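Local coordinates for peroxisomal fatty acid beta-oxidation multifunctional protein MFP2 (Arabidopsis thaliana, PDB 2WTB), which catalyses the hydration of long-chain enoyl-CoAs and the dehydrogenation of 3-hydroxyacyl-CoAs in peroxisomal fatty acid beta-oxidation during seed germination, at residues 459-465 / 492-498; 510-514 / 563-568; 525-531 / 627-632; 633-639 / 671-675. All coordinates share one frame; numbering follows the deposited sequence.

Contact 1 of 4, residues 459-465 / 492-498; sequences LLEIVRT and NCTGFAV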
loop_
_atom_site.group_PDB
_atom_site.type_symbol
_atom_site.label_atom_id
_atom_site.label_comp_id
_atom_site.label_asym_id
_atom_site.label_seq_id
_atom_site.Cartn_x
_atom_site.Cartn_y
_atom_site.Cartn_z
ATOM N N LEU A 459 -1.559 -3.239 -7.897
ATOM C CA LEU A 459 -2.545 -4.303 -7.772
ATOM C C LEU A 459 -2.416 -5.357 -8.863
ATOM O O LEU A 459 -2.006 -5.065 -9.987
ATOM C CB LEU A 459 -3.963 -3.731 -7.784
ATOM C CG LEU A 459 -5.073 -4.710 -7.402
ATOM C CD1 LEU A 459 -5.031 -4.991 -5.906
ATOM C CD2 LEU A 459 -6.432 -4.170 -7.810
ATOM N N LEU A 460 -2.774 -6.587 -8.509
ATOM C CA LEU A 460 -2.848 -7.681 -9.461
ATOM C C LEU A 460 -4.057 -8.545 -9.138
ATOM O O LEU A 460 -4.170 -9.079 -8.036
ATOM C CB LEU A 460 -1.580 -8.533 -9.413
ATOM C CG LEU A 460 -1.677 -9.883 -10.126
ATOM C CD1 LEU A 460 -2.063 -9.695 -11.591
ATOM C CD2 LEU A 460 -0.376 -10.659 -9.998
ATOM N N GLU A 461 -4.964 -8.671 -10.099
ATOM C CA GLU A 461 -6.126 -9.530 -9.929
ATOM C C GLU A 461 -5.844 -10.930 -10.456
ATOM O O GLU A 461 -5.697 -11.129 -11.659
ATOM C CB GLU A 461 -7.345 -8.948 -10.645
ATOM C CG GLU A 461 -8.215 -8.053 -9.785
ATOM C CD GLU A 461 -9.502 -7.647 -10.491
ATOM O OE1 GLU A 461 -9.511 -7.607 -11.742
ATOM O OE2 GLU A 461 -10.503 -7.370 -9.796
ATOM N N ILE A 462 -5.756 -11.895 -9.546
ATOM C CA ILE A 462 -5.654 -13.296 -9.933
ATOM C C ILE A 462 -7.059 -13.855 -10.082
ATOM O O ILE A 462 -7.750 -14.093 -9.091
ATOM C CB ILE A 462 -4.878 -14.123 -8.889
ATOM C CG1 ILE A 462 -3.423 -13.666 -8.825
ATOM C CG2 ILE A 462 -4.944 -15.600 -9.221
ATOM C CD1 ILE A 462 -2.609 -14.399 -7.792
ATOM N N VAL A 463 -7.486 -14.044 -11.325
ATOM C CA VAL A 463 -8.836 -14.515 -11.608
ATOM C C VAL A 463 -8.885 -16.035 -11.732
ATOM O O VAL A 463 -8.369 -16.606 -12.694
ATOM C CB VAL A 463 -9.394 -13.884 -12.898
ATOM C CG1 VAL A 463 -10.822 -14.339 -13.133
ATOM C CG2 VAL A 463 -9.322 -12.366 -12.821
ATOM N N ARG A 464 -9.510 -16.681 -10.754
ATOM C CA ARG A 464 -9.640 -18.133 -10.752
ATOM C C ARG A 464 -10.958 -18.534 -11.400
ATOM O O ARG A 464 -11.912 -17.761 -11.410
ATOM C CB ARG A 464 -9.607 -18.665 -9.317
ATOM C CG ARG A 464 -10.979 -18.688 -8.665
ATOM C CD ARG A 464 -10.946 -18.241 -7.215
ATOM N NE ARG A 464 -10.662 -19.335 -6.298
ATOM C CZ ARG A 464 -11.117 -19.390 -5.051
ATOM N NH1 ARG A 464 -11.885 -18.416 -4.587
ATOM N NH2 ARG A 464 -10.815 -20.421 -4.273
ATOM N N THR A 465 -11.012 -19.744 -11.940
ATOM C CA THR A 465 -12.264 -20.285 -12.446
ATOM C C THR A 465 -12.694 -21.423 -11.539
ATOM O O THR A 465 -12.087 -21.645 -10.491
ATOM C CB THR A 465 -12.127 -20.814 -13.880
ATOM O OG1 THR A 465 -11.332 -19.909 -14.653
ATOM C CG2 THR A 465 -13.491 -20.944 -14.522
ATOM N N ASN A 492 -14.240 -15.677 -11.483
ATOM C CA ASN A 492 -14.533 -15.355 -12.873
ATOM C C ASN A 492 -15.959 -14.851 -13.061
ATOM O O ASN A 492 -16.925 -15.583 -12.854
ATOM C CB ASN A 492 -14.272 -16.565 -13.773
ATOM C CG ASN A 492 -14.363 -16.226 -15.249
ATOM O OD1 ASN A 492 -14.734 -15.116 -15.624
ATOM N ND2 ASN A 492 -14.019 -17.189 -16.095
ATOM N N CYS A 493 -16.076 -13.588 -13.452
ATOM C CA CYS A 493 -17.368 -12.974 -13.723
ATOM C C CYS A 493 -17.146 -11.645 -14.429
ATOM O O CYS A 493 -16.015 -11.167 -14.532
ATOM C CB CYS A 493 -18.145 -12.750 -12.427
ATOM S SG CYS A 493 -17.409 -11.506 -11.338
ATOM N N THR A 494 -18.230 -11.052 -14.912
ATOM C CA THR A 494 -18.164 -9.773 -15.608
ATOM C C THR A 494 -17.413 -8.716 -14.799
ATOM O O THR A 494 -17.904 -8.245 -13.775
ATOM C CB THR A 494 -19.575 -9.252 -15.926
ATOM O OG1 THR A 494 -20.308 -10.259 -16.637
ATOM C CG2 THR A 494 -19.501 -7.987 -16.763
ATOM N N GLY A 495 -16.219 -8.355 -15.261
ATOM C CA GLY A 495 -15.434 -7.308 -14.629
ATOM C C GLY A 495 -14.750 -7.725 -13.338
ATOM O O GLY A 495 -14.270 -6.878 -12.579
ATOM N N PHE A 496 -14.704 -9.029 -13.089
ATOM C CA PHE A 496 -14.073 -9.570 -11.890
ATOM C C PHE A 496 -14.476 -8.807 -10.625
ATOM O O PHE A 496 -15.636 -8.843 -10.215
ATOM C CB PHE A 496 -12.552 -9.588 -12.046
ATOM C CG PHE A 496 -12.089 -10.075 -13.389
ATOM C CD1 PHE A 496 -12.614 -11.233 -13.939
ATOM C CD2 PHE A 496 -11.123 -9.380 -14.098
ATOM C CE1 PHE A 496 -12.190 -11.686 -15.175
ATOM C CE2 PHE A 496 -10.694 -9.829 -15.336
ATOM C CZ PHE A 496 -11.229 -10.983 -15.875
ATOM N N ALA A 497 -13.517 -8.117 -10.015
ATOM C CA ALA A 497 -13.777 -7.381 -8.779
ATOM C C ALA A 497 -13.633 -5.869 -8.938
ATOM O O ALA A 497 -14.576 -5.121 -8.691
ATOM C CB ALA A 497 -12.874 -7.880 -7.662
ATOM N N VAL A 498 -12.448 -5.428 -9.348
ATOM C CA VAL A 498 -12.132 -4.002 -9.411
ATOM C C VAL A 498 -13.028 -3.223 -10.374
ATOM O O VAL A 498 -13.730 -2.299 -9.969
ATOM C CB VAL A 498 -10.658 -3.773 -9.793
ATOM C CG1 VAL A 498 -10.360 -2.286 -9.880
ATOM C CG2 VAL A 498 -9.743 -4.452 -8.787
HETATM O O HOH W 1 -11.623 -5.858 -12.689
#
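Glu461, on strand 459-464, plants its carboxylate on the turn 493-496 and on the start of helix 498-514. Beyond CB the chain runs extended (chi2 -173°), with CG 4.0 Å from Val498 CG2 and CD nearer to the same methyl. OE2 takes two backbone N-H groups, which reach it from opposite faces of the carboxylate plane, both on the syn side. The bond from Val498 N to OE2 is nearly straight, at 2.8 Å. That from Ala497 N to OE2 is longer, 3.1 Å, and more bent (137°). OE1 touches the Phe496 edge at CD2 (3.4 Å) and accepts from a water that also donates to Gly495 O. With an alanine here, the N-H groups of Ala497 and Val498 would probably lose their shared acceptor, and the water its bond to OE1. Two residues on, Val463 lays CG2 over the centre of the Phe496 ring, 3.5 Å from its centroid, a CH-pi contact; His449 meets the ring edge-to-face. Leu459 CD2 packs on Val498 CG2 (3.5 Å). A buried carboxylate gripping backbone N-H groups, flanked by these two apolar pairs, probably helps hold the start of helix 498-514 against the NAD-binding sheet.

Contact 2 of 4, residues 510-514 / 563-568; sequences MFLVE and YKSMII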
loop_
_atom_site.group_PDB
_atom_site.type_symbol
_atom_site.label_atom_id
_atom_site.label_comp_id
_atom_site.label_asym_id
_atom_site.label_seq_id
_atom_site.Cartn_x
_atom_site.Cartn_y
_atom_site.Cartn_z
ATOM N N MET A 510 -22.711 10.408 -14.421
ATOM C CA MET A 510 -23.249 10.893 -15.686
ATOM C C MET A 510 -24.769 11.024 -15.674
ATOM O O MET A 510 -25.321 11.912 -16.320
ATOM C CB MET A 510 -22.792 10.010 -16.848
ATOM C CG MET A 510 -21.316 10.160 -17.173
ATOM S SD MET A 510 -20.882 9.536 -18.805
ATOM C CE MET A 510 -19.131 9.904 -18.843
ATOM N N PHE A 511 -25.444 10.143 -14.941
ATOM C CA PHE A 511 -26.892 10.247 -14.797
ATOM C C PHE A 511 -27.255 11.537 -14.073
ATOM O O PHE A 511 -28.237 12.196 -14.414
ATOM C CB PHE A 511 -27.467 9.046 -14.041
ATOM C CG PHE A 511 -28.885 9.248 -13.579
ATOM C CD1 PHE A 511 -29.158 9.591 -12.264
ATOM C CD2 PHE A 511 -29.943 9.110 -14.463
ATOM C CE1 PHE A 511 -30.463 9.783 -11.837
ATOM C CE2 PHE A 511 -31.251 9.301 -14.042
ATOM C CZ PHE A 511 -31.510 9.638 -12.727
ATOM N N LEU A 512 -26.456 11.887 -13.071
ATOM C CA LEU A 512 -26.656 13.124 -12.329
ATOM C C LEU A 512 -26.466 14.328 -13.243
ATOM O O LEU A 512 -27.202 15.312 -13.155
ATOM C CB LEU A 512 -25.685 13.203 -11.150
ATOM C CG LEU A 512 -25.907 12.204 -10.013
ATOM C CD1 LEU A 512 -24.769 12.275 -9.008
ATOM C CD2 LEU A 512 -27.246 12.446 -9.333
ATOM N N VAL A 513 -25.473 14.242 -14.122
ATOM C CA VAL A 513 -25.187 15.318 -15.064
ATOM C C VAL A 513 -26.343 15.526 -16.033
ATOM O O VAL A 513 -26.776 16.656 -16.259
ATOM C CB VAL A 513 -23.885 15.059 -15.850
ATOM C CG1 VAL A 513 -23.929 15.740 -17.206
ATOM C CG2 VAL A 513 -22.687 15.535 -15.049
ATOM N N GLU A 514 -26.846 14.434 -16.599
ATOM C CA GLU A 514 -27.985 14.519 -17.504
ATOM C C GLU A 514 -29.200 15.080 -16.773
ATOM O O GLU A 514 -30.157 15.538 -17.398
ATOM C CB GLU A 514 -28.307 13.153 -18.113
ATOM C CG GLU A 514 -27.281 12.672 -19.128
ATOM C CD GLU A 514 -27.864 11.690 -20.126
ATOM O OE1 GLU A 514 -29.105 11.662 -20.279
ATOM O OE2 GLU A 514 -27.083 10.953 -20.764
ATOM N N TYR A 563 -26.570 2.401 -16.885
ATOM C CA TYR A 563 -27.070 3.535 -17.649
ATOM C C TYR A 563 -26.086 3.939 -18.740
ATOM O O TYR A 563 -24.995 4.433 -18.455
ATOM C CB TYR A 563 -27.352 4.728 -16.733
ATOM C CG TYR A 563 -27.910 5.924 -17.470
ATOM C CD1 TYR A 563 -29.245 5.971 -17.840
ATOM C CD2 TYR A 563 -27.098 7.001 -17.803
ATOM C CE1 TYR A 563 -29.759 7.057 -18.516
ATOM C CE2 TYR A 563 -27.602 8.093 -18.478
ATOM C CZ TYR A 563 -28.934 8.116 -18.833
ATOM O OH TYR A 563 -29.446 9.200 -19.508
ATOM N N LYS A 564 -26.483 3.726 -19.991
ATOM C CA LYS A 564 -25.646 4.072 -21.132
ATOM C C LYS A 564 -25.840 5.529 -21.533
ATOM O O LYS A 564 -26.685 5.847 -22.373
ATOM C CB LYS A 564 -25.948 3.154 -22.319
ATOM N N SER A 565 -25.058 6.412 -20.924
ATOM C CA SER A 565 -25.117 7.833 -21.241
ATOM C C SER A 565 -24.490 8.108 -22.604
ATOM O O SER A 565 -23.345 7.738 -22.860
ATOM C CB SER A 565 -24.416 8.654 -20.157
ATOM O OG SER A 565 -24.463 10.037 -20.460
ATOM N N MET A 566 -25.249 8.762 -23.475
ATOM C CA MET A 566 -24.791 9.037 -24.829
ATOM C C MET A 566 -23.805 10.203 -24.856
ATOM O O MET A 566 -23.332 10.601 -25.920
ATOM C CB MET A 566 -25.984 9.330 -25.742
ATOM C CG MET A 566 -25.737 9.012 -27.207
ATOM S SD MET A 566 -25.522 7.244 -27.498
ATOM C CE MET A 566 -27.134 6.620 -27.026
ATOM N N ILE A 567 -23.495 10.741 -23.680
ATOM C CA ILE A 567 -22.594 11.886 -23.572
ATOM C C ILE A 567 -21.244 11.628 -24.239
ATOM O O ILE A 567 -20.851 12.349 -25.155
ATOM C CB ILE A 567 -22.368 12.299 -22.100
ATOM C CG1 ILE A 567 -23.675 12.802 -21.482
ATOM C CG2 ILE A 567 -21.290 13.369 -22.003
ATOM C CD1 ILE A 567 -23.531 13.261 -20.048
ATOM N N ILE A 568 -20.539 10.599 -23.780
ATOM C CA ILE A 568 -19.225 10.274 -24.326
ATOM C C ILE A 568 -19.248 10.029 -25.838
ATOM O O ILE A 568 -18.484 10.650 -26.575
ATOM C CB ILE A 568 -18.582 9.068 -23.611
ATOM C CG1 ILE A 568 -18.105 9.470 -22.216
ATOM C CG2 ILE A 568 -17.419 8.524 -24.424
ATOM C CD1 ILE A 568 -17.333 8.385 -21.502
#
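Glu514, on segment 510-514, splits its carboxylate between two hydroxyls of the loop leading into helix 567-572. Tyr563 OH donates to Glu514 OE1 at 2.6 Å, coming from well above the carboxylate plane, which stands at 70° to the phenol ring. Ser565 OG donates to Glu514 OE2 at 2.8 Å and meets the anti lone pair, on the side turned from the other oxygen. A chi1 of 180° swings Ser565 OG away from its own N and places it between that carboxylate and Ile567 N, from which OG accepts a weak bond of 3.4 Å. This is a capping bond at the start of helix 567-572, so Glu514 acts as second shell to the cap. Phe511, on the same helix as Glu514, points its edge at the face of Tyr563 in a T-shaped pair, the centroids 5.8 Å apart. Gln507, a turn earlier, takes up the N-H of Tyr563. Deeper in, Met510 runs extended past Ser565 CB and brings CE against Ile568 CD1 (3.6 Å), the two side chains at about a right angle. Ile567 slides back along Glu514, its CD1 resting on Val513 CG1 (3.8 Å); Phe536 of helix 535-542 touches Met510 and Val513.

Contact 3 of 4, residues 525-531 / 627-632; sequences AISKFGM and IIEMTF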
loop_
_atom_site.group_PDB
_atom_site.type_symbol
_atom_site.label_atom_id
_atom_site.label_comp_id
_atom_site.label_asym_id
_atom_site.label_seq_id
_atom_site.Cartn_x
_atom_site.Cartn_y
_atom_site.Cartn_z
ATOM N N ALA A 525 -16.076 17.715 -5.525
ATOM C CA ALA A 525 -16.613 17.134 -4.303
ATOM C C ALA A 525 -15.946 15.799 -4.003
ATOM O O ALA A 525 -15.694 15.461 -2.846
ATOM C CB ALA A 525 -18.117 16.957 -4.419
ATOM N N ILE A 526 -15.655 15.051 -5.062
ATOM C CA ILE A 526 -15.140 13.693 -4.935
ATOM C C ILE A 526 -13.612 13.645 -4.875
ATOM O O ILE A 526 -13.037 12.752 -4.252
ATOM C CB ILE A 526 -15.670 12.796 -6.072
ATOM C CG1 ILE A 526 -17.190 12.660 -5.959
ATOM C CG2 ILE A 526 -15.006 11.432 -6.035
ATOM C CD1 ILE A 526 -17.830 11.885 -7.088
ATOM N N SER A 527 -12.959 14.609 -5.516
ATOM C CA SER A 527 -11.504 14.705 -5.452
ATOM C C SER A 527 -11.073 15.148 -4.062
ATOM O O SER A 527 -9.950 14.882 -3.632
ATOM C CB SER A 527 -10.975 15.680 -6.504
ATOM O OG SER A 527 -11.134 15.159 -7.812
ATOM N N LYS A 528 -11.977 15.828 -3.366
ATOM C CA LYS A 528 -11.718 16.283 -2.008
ATOM C C LYS A 528 -12.090 15.184 -1.028
ATOM O O LYS A 528 -11.546 15.104 0.071
ATOM C CB LYS A 528 -12.510 17.558 -1.705
ATOM C CG LYS A 528 -12.243 18.142 -0.326
ATOM C CD LYS A 528 -12.811 19.547 -0.199
ATOM C CE LYS A 528 -14.315 19.560 -0.413
ATOM N NZ LYS A 528 -14.878 20.934 -0.307
ATOM N N PHE A 529 -13.025 14.334 -1.442
ATOM C CA PHE A 529 -13.450 13.200 -0.631
ATOM C C PHE A 529 -12.272 12.288 -0.309
ATOM O O PHE A 529 -12.252 11.633 0.730
ATOM C CB PHE A 529 -14.547 12.411 -1.350
ATOM C CG PHE A 529 -14.923 11.128 -0.668
ATOM C CD1 PHE A 529 -15.476 11.136 0.601
ATOM C CD2 PHE A 529 -14.733 9.910 -1.302
ATOM C CE1 PHE A 529 -15.825 9.952 1.228
ATOM C CE2 PHE A 529 -15.082 8.724 -0.681
ATOM C CZ PHE A 529 -15.627 8.746 0.584
ATOM N N GLY A 530 -11.289 12.257 -1.203
ATOM C CA GLY A 530 -10.110 11.437 -1.002
ATOM C C GLY A 530 -9.590 10.819 -2.287
ATOM O O GLY A 530 -8.428 10.424 -2.369
ATOM N N MET A 531 -10.458 10.728 -3.288
ATOM C CA MET A 531 -10.065 10.231 -4.600
ATOM C C MET A 531 -8.990 11.132 -5.192
ATOM O O MET A 531 -8.962 12.332 -4.920
ATOM C CB MET A 531 -11.274 10.174 -5.536
ATOM C CG MET A 531 -12.299 9.120 -5.158
ATOM S SD MET A 531 -11.715 7.459 -5.528
ATOM C CE MET A 531 -12.843 6.466 -4.562
ATOM N N ILE A 627 -23.632 14.300 -3.480
ATOM C CA ILE A 627 -22.910 13.878 -4.675
ATOM C C ILE A 627 -22.145 12.597 -4.375
ATOM O O ILE A 627 -22.298 11.587 -5.063
ATOM C CB ILE A 627 -21.908 14.944 -5.150
ATOM C CG1 ILE A 627 -22.636 16.104 -5.829
ATOM C CG2 ILE A 627 -20.901 14.331 -6.109
ATOM C CD1 ILE A 627 -21.704 17.195 -6.319
ATOM N N ILE A 628 -21.324 12.649 -3.333
ATOM C CA ILE A 628 -20.562 11.491 -2.899
ATOM C C ILE A 628 -21.482 10.311 -2.603
ATOM O O ILE A 628 -21.250 9.200 -3.078
ATOM C CB ILE A 628 -19.715 11.819 -1.654
ATOM C CG1 ILE A 628 -18.612 12.818 -2.012
ATOM C CG2 ILE A 628 -19.109 10.557 -1.071
ATOM C CD1 ILE A 628 -17.885 13.383 -0.814
ATOM N N GLU A 629 -22.537 10.558 -1.833
ATOM C CA GLU A 629 -23.428 9.484 -1.404
ATOM C C GLU A 629 -24.165 8.807 -2.557
ATOM O O GLU A 629 -24.418 7.604 -2.513
ATOM C CB GLU A 629 -24.417 9.980 -0.346
ATOM C CG GLU A 629 -23.798 10.162 1.031
ATOM C CD GLU A 629 -24.828 10.175 2.144
ATOM O OE1 GLU A 629 -26.037 10.253 1.839
ATOM O OE2 GLU A 629 -24.425 10.106 3.326
ATOM N N MET A 630 -24.507 9.576 -3.585
ATOM C CA MET A 630 -25.221 9.030 -4.735
ATOM C C MET A 630 -24.266 8.382 -5.735
ATOM O O MET A 630 -24.688 7.645 -6.628
ATOM C CB MET A 630 -26.051 10.115 -5.430
ATOM C CG MET A 630 -27.142 10.720 -4.562
ATOM S SD MET A 630 -28.324 11.710 -5.503
ATOM C CE MET A 630 -29.177 10.430 -6.419
ATOM N N THR A 631 -22.978 8.655 -5.578
ATOM C CA THR A 631 -21.976 8.139 -6.497
ATOM C C THR A 631 -21.264 6.914 -5.926
ATOM O O THR A 631 -20.743 6.086 -6.672
ATOM C CB THR A 631 -20.939 9.230 -6.853
ATOM O OG1 THR A 631 -21.597 10.310 -7.523
ATOM C CG2 THR A 631 -19.855 8.675 -7.757
ATOM N N PHE A 632 -21.257 6.795 -4.602
ATOM C CA PHE A 632 -20.491 5.741 -3.940
ATOM C C PHE A 632 -21.342 4.634 -3.327
ATOM O O PHE A 632 -20.910 3.484 -3.251
ATOM C CB PHE A 632 -19.558 6.338 -2.889
ATOM C CG PHE A 632 -18.279 6.864 -3.457
ATOM C CD1 PHE A 632 -17.243 6.003 -3.770
ATOM C CD2 PHE A 632 -18.115 8.214 -3.694
ATOM C CE1 PHE A 632 -16.065 6.485 -4.301
ATOM C CE2 PHE A 632 -16.934 8.701 -4.223
ATOM C CZ PHE A 632 -15.911 7.839 -4.528
#
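Ile526 is a knob set into a hole formed by Ile627, Ile628, Thr631 and Phe632, where segments 525-529 and 627-632 cross at -82°. Its CD1 reaches Thr631 CG2 (3.9 Å) and Ile627 CG2, while CG2 lies at the edge of the Phe632 ring, 3.8 Å from CE2. Packing is closest at Phe529, whose CB is 3.5 Å from Ile628 CD1 and whose ring carries Ile628 CG2 over one face, 4.0 Å from the centroid. Phe529 and Phe632 meet obliquely, planes 46° apart; Met531 CE lies at the Phe632 edge beside CE1 and CZ, next to Ile526 CG2. The spacing widens at Ala525 CB, 4.1 Å from Ile627 CD1, and Lys528 is on the exposed side, salt-bridged to Glu624. Helix 519-529 of the 3-hydroxyacyl-CoA dehydrogenase C-terminal domain is thus packed on helix 624-644 through apolar branches and rings, the hydroxyl of Thr631 turning back to its own helix (OG1 to Ile627 O, 2.9 Å).

Contact 4 of 4, residues 633-639 / 671-675; sequences FPVVNEA and IMFWA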
loop_
_atom_site.group_PDB
_atom_site.type_symbol
_atom_site.label_atom_id
_atom_site.label_comp_id
_atom_site.label_asym_id
_atom_site.label_seq_id
_atom_site.Cartn_x
_atom_site.Cartn_y
_atom_site.Cartn_z
ATOM N N PHE A 633 -22.545 4.978 -2.883
ATOM C CA PHE A 633 -23.446 3.983 -2.315
ATOM C C PHE A 633 -23.818 2.901 -3.330
ATOM O O PHE A 633 -23.921 1.727 -2.972
ATOM C CB PHE A 633 -24.691 4.649 -1.724
ATOM C CG PHE A 633 -24.472 5.226 -0.353
ATOM C CD1 PHE A 633 -23.220 5.676 0.032
ATOM C CD2 PHE A 633 -25.521 5.331 0.546
ATOM C CE1 PHE A 633 -23.015 6.208 1.290
ATOM C CE2 PHE A 633 -25.322 5.865 1.806
ATOM C CZ PHE A 633 -24.068 6.304 2.178
ATOM N N PRO A 634 -24.021 3.287 -4.600
ATOM C CA PRO A 634 -24.222 2.270 -5.638
ATOM C C PRO A 634 -22.992 1.378 -5.806
ATOM O O PRO A 634 -23.129 0.217 -6.188
ATOM C CB PRO A 634 -24.457 3.104 -6.901
ATOM C CG PRO A 634 -25.006 4.390 -6.397
ATOM C CD PRO A 634 -24.284 4.645 -5.107
ATOM N N VAL A 635 -21.809 1.916 -5.524
ATOM C CA VAL A 635 -20.588 1.113 -5.550
ATOM C C VAL A 635 -20.568 0.138 -4.374
ATOM O O VAL A 635 -20.196 -1.026 -4.530
ATOM C CB VAL A 635 -19.315 1.983 -5.527
ATOM C CG1 VAL A 635 -18.094 1.122 -5.277
ATOM C CG2 VAL A 635 -19.167 2.745 -6.833
ATOM N N VAL A 636 -20.969 0.615 -3.198
ATOM C CA VAL A 636 -21.119 -0.256 -2.040
ATOM C C VAL A 636 -22.085 -1.374 -2.397
ATOM O O VAL A 636 -21.823 -2.551 -2.144
ATOM C CB VAL A 636 -21.683 0.495 -0.822
ATOM C CG1 VAL A 636 -22.005 -0.483 0.304
ATOM C CG2 VAL A 636 -20.711 1.561 -0.349
ATOM N N ASN A 637 -23.205 -0.988 -2.996
ATOM C CA ASN A 637 -24.226 -1.933 -3.420
ATOM C C ASN A 637 -23.633 -3.042 -4.286
ATOM O O ASN A 637 -23.962 -4.217 -4.123
ATOM C CB ASN A 637 -25.328 -1.199 -4.184
ATOM C CG ASN A 637 -26.600 -2.008 -4.295
ATOM O OD1 ASN A 637 -26.802 -2.974 -3.560
ATOM N ND2 ASN A 637 -27.472 -1.612 -5.214
ATOM N N GLU A 638 -22.750 -2.657 -5.201
ATOM C CA GLU A 638 -22.149 -3.600 -6.133
ATOM C C GLU A 638 -21.090 -4.443 -5.435
ATOM O O GLU A 638 -20.954 -5.637 -5.706
ATOM C CB GLU A 638 -21.542 -2.860 -7.325
ATOM C CG GLU A 638 -21.158 -3.762 -8.484
ATOM C CD GLU A 638 -22.349 -4.496 -9.071
ATOM O OE1 GLU A 638 -23.442 -3.895 -9.151
ATOM O OE2 GLU A 638 -22.191 -5.672 -9.458
ATOM N N ALA A 639 -20.343 -3.811 -4.535
ATOM C CA ALA A 639 -19.342 -4.512 -3.745
ATOM C C ALA A 639 -19.992 -5.638 -2.953
ATOM O O ALA A 639 -19.395 -6.697 -2.758
ATOM C CB ALA A 639 -18.636 -3.547 -2.809
ATOM N N ILE A 671 -13.749 0.600 0.534
ATOM C CA ILE A 671 -15.150 0.742 0.149
ATOM C C ILE A 671 -16.096 0.035 1.124
ATOM O O ILE A 671 -17.189 0.526 1.399
ATOM C CB ILE A 671 -15.395 0.228 -1.287
ATOM C CG1 ILE A 671 -16.271 1.205 -2.074
ATOM C CG2 ILE A 671 -16.011 -1.161 -1.264
ATOM C CD1 ILE A 671 -17.726 1.166 -1.688
ATOM N N MET A 672 -15.673 -1.109 1.654
ATOM C CA MET A 672 -16.518 -1.878 2.564
ATOM C C MET A 672 -16.365 -1.411 4.007
ATOM O O MET A 672 -17.353 -1.258 4.723
ATOM C CB MET A 672 -16.224 -3.376 2.451
ATOM C CG MET A 672 -16.569 -3.979 1.098
ATOM S SD MET A 672 -18.344 -4.100 0.788
ATOM C CE MET A 672 -18.816 -5.322 2.009
ATOM N N PHE A 673 -15.126 -1.184 4.431
ATOM C CA PHE A 673 -14.866 -0.651 5.765
ATOM C C PHE A 673 -15.576 0.689 5.954
ATOM O O PHE A 673 -16.066 0.997 7.041
ATOM C CB PHE A 673 -13.363 -0.490 5.997
ATOM C CG PHE A 673 -13.011 0.036 7.360
ATOM C CD1 PHE A 673 -12.644 -0.828 8.377
ATOM C CD2 PHE A 673 -13.039 1.397 7.624
ATOM C CE1 PHE A 673 -12.314 -0.346 9.632
ATOM C CE2 PHE A 673 -12.713 1.884 8.878
ATOM C CZ PHE A 673 -12.348 1.012 9.881
ATOM N N TRP A 674 -15.626 1.479 4.884
ATOM C CA TRP A 674 -16.271 2.786 4.911
ATOM C C TRP A 674 -17.784 2.632 4.983
ATOM O O TRP A 674 -18.455 3.352 5.720
ATOM C CB TRP A 674 -15.872 3.598 3.674
ATOM C CG TRP A 674 -16.564 4.922 3.550
ATOM C CD1 TRP A 674 -16.343 6.037 4.306
ATOM C CD2 TRP A 674 -17.578 5.279 2.600
ATOM N NE1 TRP A 674 -17.162 7.058 3.894
ATOM C CE2 TRP A 674 -17.929 6.621 2.847
ATOM C CE3 TRP A 674 -18.227 4.592 1.569
ATOM C CZ2 TRP A 674 -18.898 7.291 2.100
ATOM C CZ3 TRP A 674 -19.190 5.258 0.828
ATOM C CH2 TRP A 674 -19.516 6.595 1.098
ATOM N N ALA A 675 -18.312 1.680 4.219
ATOM C CA ALA A 675 -19.746 1.402 4.215
ATOM C C ALA A 675 -20.260 1.094 5.618
ATOM O O ALA A 675 -21.291 1.619 6.036
ATOM C CB ALA A 675 -20.066 0.253 3.262
#
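Val636 and Ile671 meet where segments 633-639 and 671-675 come nearest by CA, CD1 of Ile671 lying 3.3 Å from Val636 CG2. The same Ile671 methyl also touches Val635 CG1 (3.6 Å), so it lies between two successive valines. Val636 forks (chi1 172°): CG1, trans to the residue's own N, faces Ala675 CB (3.6 Å) while CG2 serves Ile671. A turn further on, Ala639 CB receives Ile671 CG2 and the Met672 sulfur, SD at 3.7 Å, the methionine chain being bent back at chi2 and chi3. At the other end, Phe633 CE1 meets Trp674 CH2 (3.5 Å), which lies near the plane of the phenyl ring at its edge; the ring planes are 69° apart. Replacing Phe633 by an alanine would probably open a gap at Trp674 CH2 and leave that end of the indole less confined. Around this layer, Phe529 meets Trp674 edge-to-face, Tyr682 and Ile683 of helix 680-694 touch Phe633, and Met501 of helix 498-514 touches Ala639 and Ile671. Asp655 OD1 accepts from the N-H groups of Met672 and Phe673 and probably steadies the first turn of helix 671-678. The segments cross at -111°, a steep crossing in the helical region that follows the NAD-binding sheet, in the C-terminal part that carries the dehydrogenase activity.

From the N terminus, contact 1 comes first, closing a loop of helix 470-482 and strand 486-491 and tying the NAD-binding sheet to the start of helix 498-514. That helix runs on to contact 2, which closes over helices 519-529, 535-542 and 544-557 and brings in the loop before helix 567-572. Contact 3 closes the longest loop, 95 residues, and crosses contact 2: segment 525-531 lies between the two segments of contact 2, whereas 627-632 follows them. The two also touch, Leu512 packing on Met630 and Thr631. Contact 4 follows in series, closing a loop that holds helix 651-662. Contacts 3 and 4 use adjoining stretches of helix 624-644, their centres 13 Å apart, with Trp674 packing on Phe632.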